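Local coordinates for protein glutaconate CoA-transferase subunit A (Acidaminococcus fermentans, PDB 1POI) that catalyses, as one of the two kinds of subunit of the enzyme, the transfer of coenzyme A from acetyl-CoA to glutaconate or (R)-2-hydroxyglutarate, at residues A92-V104 against L129-L143. Sequence-based numbering, arbitrary orientation.
Sequences AGKLTMEDYSQDV and LTDEWGISKEVRKTL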
# COMPACT_ATOMS: atom_id res chain seq x y z
N ALA A 92 9.51 51.09 1.72
CA ALA A 92 10.33 52.00 2.50
C ALA A 92 11.65 52.32 1.77
O ALA A 92 12.25 53.38 1.98
CB ALA A 92 10.62 51.38 3.86
N GLY A 93 12.07 51.43 0.87
CA GLY A 93 13.32 51.61 0.17
C GLY A 93 14.41 50.97 1.01
O GLY A 93 15.58 51.30 0.88
N LYS A 94 14.02 50.02 1.85
CA LYS A 94 14.93 49.33 2.75
C LYS A 94 15.29 47.92 2.33
O LYS A 94 15.90 47.19 3.10
CB LYS A 94 14.31 49.25 4.14
CG LYS A 94 13.82 50.56 4.67
CD LYS A 94 13.91 50.58 6.19
CE LYS A 94 13.00 49.56 6.83
NZ LYS A 94 13.37 49.27 8.25
N LEU A 95 14.86 47.50 1.14
CA LEU A 95 15.14 46.15 0.64
C LEU A 95 15.58 46.19 -0.82
O LEU A 95 14.93 46.88 -1.63
CB LEU A 95 13.88 45.28 0.77
CG LEU A 95 13.82 43.91 0.08
CD1 LEU A 95 14.64 42.90 0.89
CD2 LEU A 95 12.35 43.46 -0.06
N THR A 96 16.69 45.52 -1.13
CA THR A 96 17.23 45.44 -2.50
C THR A 96 16.43 44.31 -3.15
O THR A 96 16.55 43.15 -2.73
CB THR A 96 18.75 45.01 -2.55
OG1 THR A 96 19.52 45.71 -1.57
CG2 THR A 96 19.33 45.29 -3.91
N MET A 97 15.71 44.59 -4.22
CA MET A 97 14.89 43.54 -4.82
C MET A 97 14.70 43.53 -6.33
O MET A 97 14.44 44.57 -6.94
CB MET A 97 13.50 43.57 -4.17
CG MET A 97 12.51 42.55 -4.71
SD MET A 97 10.90 42.78 -4.04
CE MET A 97 10.19 43.68 -5.35
N GLU A 98 14.75 42.34 -6.91
CA GLU A 98 14.54 42.17 -8.35
C GLU A 98 13.25 41.39 -8.58
O GLU A 98 12.85 40.57 -7.75
CB GLU A 98 15.72 41.41 -8.98
CG GLU A 98 15.75 41.44 -10.49
CD GLU A 98 15.59 42.85 -11.08
OE1 GLU A 98 14.45 43.31 -11.22
OE2 GLU A 98 16.60 43.50 -11.43
N ASP A 99 12.58 41.66 -9.69
CA ASP A 99 11.36 40.98 -10.06
C ASP A 99 11.55 40.20 -11.34
O ASP A 99 11.93 40.78 -12.36
CB ASP A 99 10.24 41.98 -10.36
CG ASP A 99 9.40 42.31 -9.17
OD1 ASP A 99 9.04 41.38 -8.39
OD2 ASP A 99 9.10 43.51 -9.04
N TYR A 100 11.24 38.92 -11.29
CA TYR A 100 11.25 38.04 -12.46
C TYR A 100 9.86 37.40 -12.41
O TYR A 100 9.20 37.38 -11.35
CB TYR A 100 12.30 36.91 -12.35
CG TYR A 100 13.75 37.30 -12.63
CD1 TYR A 100 14.17 37.67 -13.91
CD2 TYR A 100 14.70 37.28 -11.61
CE1 TYR A 100 15.50 38.01 -14.16
CE2 TYR A 100 16.02 37.62 -11.86
CZ TYR A 100 16.41 37.98 -13.13
OH TYR A 100 17.72 38.33 -13.35
N SER A 101 9.40 36.89 -13.54
CA SER A 101 8.12 36.19 -13.61
C SER A 101 8.39 34.89 -12.84
O SER A 101 9.52 34.42 -12.82
CB SER A 101 7.83 35.84 -15.07
OG SER A 101 8.38 34.57 -15.38
N GLN A 102 7.36 34.30 -12.25
CA GLN A 102 7.51 33.06 -11.49
C GLN A 102 8.01 31.89 -12.33
O GLN A 102 8.77 31.04 -11.86
CB GLN A 102 6.18 32.71 -10.84
CG GLN A 102 6.22 31.52 -9.93
CD GLN A 102 4.92 31.37 -9.18
OE1 GLN A 102 4.60 32.16 -8.30
NE2 GLN A 102 4.16 30.34 -9.52
N ASP A 103 7.57 31.86 -13.58
CA ASP A 103 7.94 30.80 -14.51
C ASP A 103 9.46 30.76 -14.62
O ASP A 103 10.09 29.71 -14.40
CB ASP A 103 7.30 31.09 -15.85
CG ASP A 103 5.84 31.49 -15.71
OD1 ASP A 103 5.14 30.82 -14.90
OD2 ASP A 103 5.40 32.46 -16.35
N VAL A 104 10.04 31.94 -14.85
CA VAL A 104 11.48 32.07 -14.97
C VAL A 104 12.19 31.63 -13.70
O VAL A 104 13.20 30.94 -13.78
CB VAL A 104 11.87 33.50 -15.36
CG1 VAL A 104 13.37 33.72 -15.25
CG2 VAL A 104 11.42 33.78 -16.75
N LEU A 129 8.75 43.53 -17.21
CA LEU A 129 9.71 42.62 -16.57
C LEU A 129 11.07 42.65 -17.29
O LEU A 129 12.03 42.04 -16.81
CB LEU A 129 9.14 41.21 -16.50
CG LEU A 129 8.06 41.08 -15.44
CD1 LEU A 129 7.01 40.07 -15.86
CD2 LEU A 129 8.70 40.68 -14.13
N THR A 130 11.12 43.26 -18.47
CA THR A 130 12.37 43.41 -19.21
C THR A 130 12.65 44.91 -19.33
O THR A 130 13.80 45.35 -19.43
CB THR A 130 12.34 42.79 -20.62
OG1 THR A 130 11.27 43.34 -21.41
CG2 THR A 130 12.30 41.28 -20.55
N ASP A 131 11.59 45.71 -19.33
CA ASP A 131 11.75 47.14 -19.42
C ASP A 131 12.18 47.79 -18.11
O ASP A 131 12.45 48.98 -18.11
CB ASP A 131 10.45 47.80 -19.89
CG ASP A 131 10.09 47.44 -21.31
OD1 ASP A 131 10.40 46.31 -21.75
OD2 ASP A 131 9.49 48.30 -21.99
N GLU A 132 12.20 47.05 -17.00
CA GLU A 132 12.58 47.61 -15.71
C GLU A 132 13.45 46.67 -14.87
O GLU A 132 13.07 45.52 -14.64
CB GLU A 132 11.34 47.93 -14.85
CG GLU A 132 10.37 48.99 -15.39
CD GLU A 132 10.94 50.41 -15.43
OE1 GLU A 132 11.46 50.91 -14.41
OE2 GLU A 132 10.84 51.04 -16.50
N TRP A 133 14.59 47.17 -14.39
CA TRP A 133 15.46 46.37 -13.52
C TRP A 133 15.20 46.82 -12.09
O TRP A 133 15.14 48.02 -11.80
CB TRP A 133 16.94 46.58 -13.82
CG TRP A 133 17.41 45.99 -15.09
CD1 TRP A 133 16.72 45.89 -16.26
CD2 TRP A 133 18.72 45.48 -15.35
NE1 TRP A 133 17.52 45.35 -17.23
CE2 TRP A 133 18.76 45.10 -16.70
CE3 TRP A 133 19.87 45.32 -14.57
CZ2 TRP A 133 19.90 44.56 -17.29
CZ3 TRP A 133 21.01 44.79 -15.15
CH2 TRP A 133 21.01 44.42 -16.50
N GLY A 134 15.04 45.86 -11.20
CA GLY A 134 14.80 46.19 -9.81
C GLY A 134 16.12 46.62 -9.21
O GLY A 134 16.21 47.64 -8.55
N ILE A 135 17.13 45.79 -9.43
CA ILE A 135 18.49 46.05 -8.98
C ILE A 135 19.22 46.49 -10.24
O ILE A 135 19.30 45.76 -11.21
CB ILE A 135 19.14 44.77 -8.44
CG1 ILE A 135 18.11 44.00 -7.61
CG2 ILE A 135 20.38 45.15 -7.62
CD1 ILE A 135 18.60 42.71 -6.99
N SER A 136 19.62 47.75 -10.26
CA SER A 136 20.32 48.30 -11.41
C SER A 136 21.70 47.66 -11.65
O SER A 136 22.30 47.05 -10.74
CB SER A 136 20.49 49.80 -11.22
OG SER A 136 21.28 50.05 -10.06
N LYS A 137 22.20 47.80 -12.87
CA LYS A 137 23.51 47.26 -13.22
C LYS A 137 24.51 47.89 -12.26
O LYS A 137 25.38 47.20 -11.75
CB LYS A 137 23.84 47.59 -14.69
CG LYS A 137 25.33 47.56 -15.05
CD LYS A 137 25.96 46.20 -14.87
CE LYS A 137 25.59 45.32 -16.02
NZ LYS A 137 26.03 45.90 -17.31
N GLU A 138 24.29 49.16 -11.95
CA GLU A 138 25.16 49.90 -11.04
C GLU A 138 25.19 49.31 -9.65
O GLU A 138 26.25 49.17 -9.05
CB GLU A 138 24.77 51.38 -11.00
CG GLU A 138 25.69 52.23 -10.13
CD GLU A 138 25.42 53.73 -10.23
OE1 GLU A 138 25.22 54.23 -11.37
OE2 GLU A 138 25.44 54.41 -9.17
N VAL A 139 24.03 48.96 -9.12
CA VAL A 139 24.00 48.37 -7.80
C VAL A 139 24.43 46.92 -7.86
O VAL A 139 25.11 46.45 -6.97
CB VAL A 139 22.62 48.54 -7.12
CG1 VAL A 139 22.47 47.59 -5.93
CG2 VAL A 139 22.44 49.99 -6.66
N ARG A 140 24.05 46.20 -8.91
CA ARG A 140 24.41 44.78 -9.04
C ARG A 140 25.92 44.55 -9.01
O ARG A 140 26.39 43.57 -8.40
CB ARG A 140 23.84 44.20 -10.34
CG ARG A 140 22.35 43.85 -10.28
CD ARG A 140 21.77 43.66 -11.67
NE ARG A 140 20.42 43.13 -11.64
CZ ARG A 140 20.12 41.87 -11.30
NH1 ARG A 140 21.07 41.00 -10.97
NH2 ARG A 140 18.85 41.49 -11.26
N LYS A 141 26.65 45.47 -9.64
CA LYS A 141 28.12 45.43 -9.73
C LYS A 141 28.84 45.50 -8.40
O LYS A 141 29.95 44.97 -8.25
CB LYS A 141 28.64 46.52 -10.66
CG LYS A 141 28.88 46.05 -12.08
CD LYS A 141 29.64 47.07 -12.91
CE LYS A 141 28.76 48.27 -13.25
NZ LYS A 141 29.41 49.29 -14.15
N THR A 142 28.23 46.16 -7.43
CA THR A 142 28.83 46.29 -6.13
C THR A 142 28.36 45.22 -5.17
O THR A 142 28.78 45.19 -4.01
CB THR A 142 28.50 47.64 -5.54
OG1 THR A 142 27.11 47.69 -5.24
CG2 THR A 142 28.81 48.73 -6.53
N LEU A 143 27.50 44.32 -5.64
CA LEU A 143 26.94 43.25 -4.80
C LEU A 143 27.55 41.88 -5.00
O LEU A 143 27.64 41.39 -6.12
CB LEU A 143 25.43 43.11 -5.04
CG LEU A 143 24.47 44.04 -4.32
CD1 LEU A 143 23.05 43.80 -4.81
CD2 LEU A 143 24.58 43.77 -2.84
O HOH W 1 19.30 38.40 -10.97
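Glu98 turns its carboxylate onto the backbone of Gly134 and Ile135 and the guanidinium of Arg140. Glu98 OE1 accepts from Gly134 N at 2.6 Å, on the syn side, somewhat out of the carboxylate plane. Glu98 OE2 takes Ile135 N at 3.1 Å from above that plane. The anti lone pair of Glu98 OE2 receives Arg140 NH2 at 3.0 Å in a salt bridge. Carboxylate and guanidinium are nearly coplanar, 10° apart, although the side chains cross at about a right angle. Glu98 CG lies anti to the backbone N (chi1 -168°), and the bend at chi2 (50°) turns the acid forward over the next residue. Glu98 OE1 therefore also accepts from Asp99 N at 2.9 Å, through its anti lone pair. These bonds fix the rotation of this buried carboxylate, and Arg140 and Lys150 would probably favour its ionised form.

Beside this network, Ile135 CD1 rests on Glu98 CB at 3.7 Å, and Ile135 CG2 meets Thr96 CG2 at 3.9 Å. Gly134 CA comes 3.3 Å from Met97 O in a CA-H...O contact. Leu129 CD2 packs on the backbone from Asp99 to Ser101.

A water accepts from Arg140 NH2 and donates to Tyr100 OH, which also bonds to Lys150 O. Arg140 NE bonds weakly to Ile135 O, and NH1 reaches Pro147 O. Lys150 NZ forms a salt bridge with Glu98 OE1 and hydrogen bonds to Asp99 O and Glu132 O. Ser136 caps helix 137-141, which carries Arg140.

Strand 96-99 is an outermost strand, within this chain, of a parallel Rossmann-like sheet, beside strand 66-71. Loop 132-136 runs along the other edge of 96-99, where the carboxylate of Glu98, rather than strand-to-strand backbone bonds, ties the N-H groups of Gly134 and Ile135 to this CoA-transferase fold.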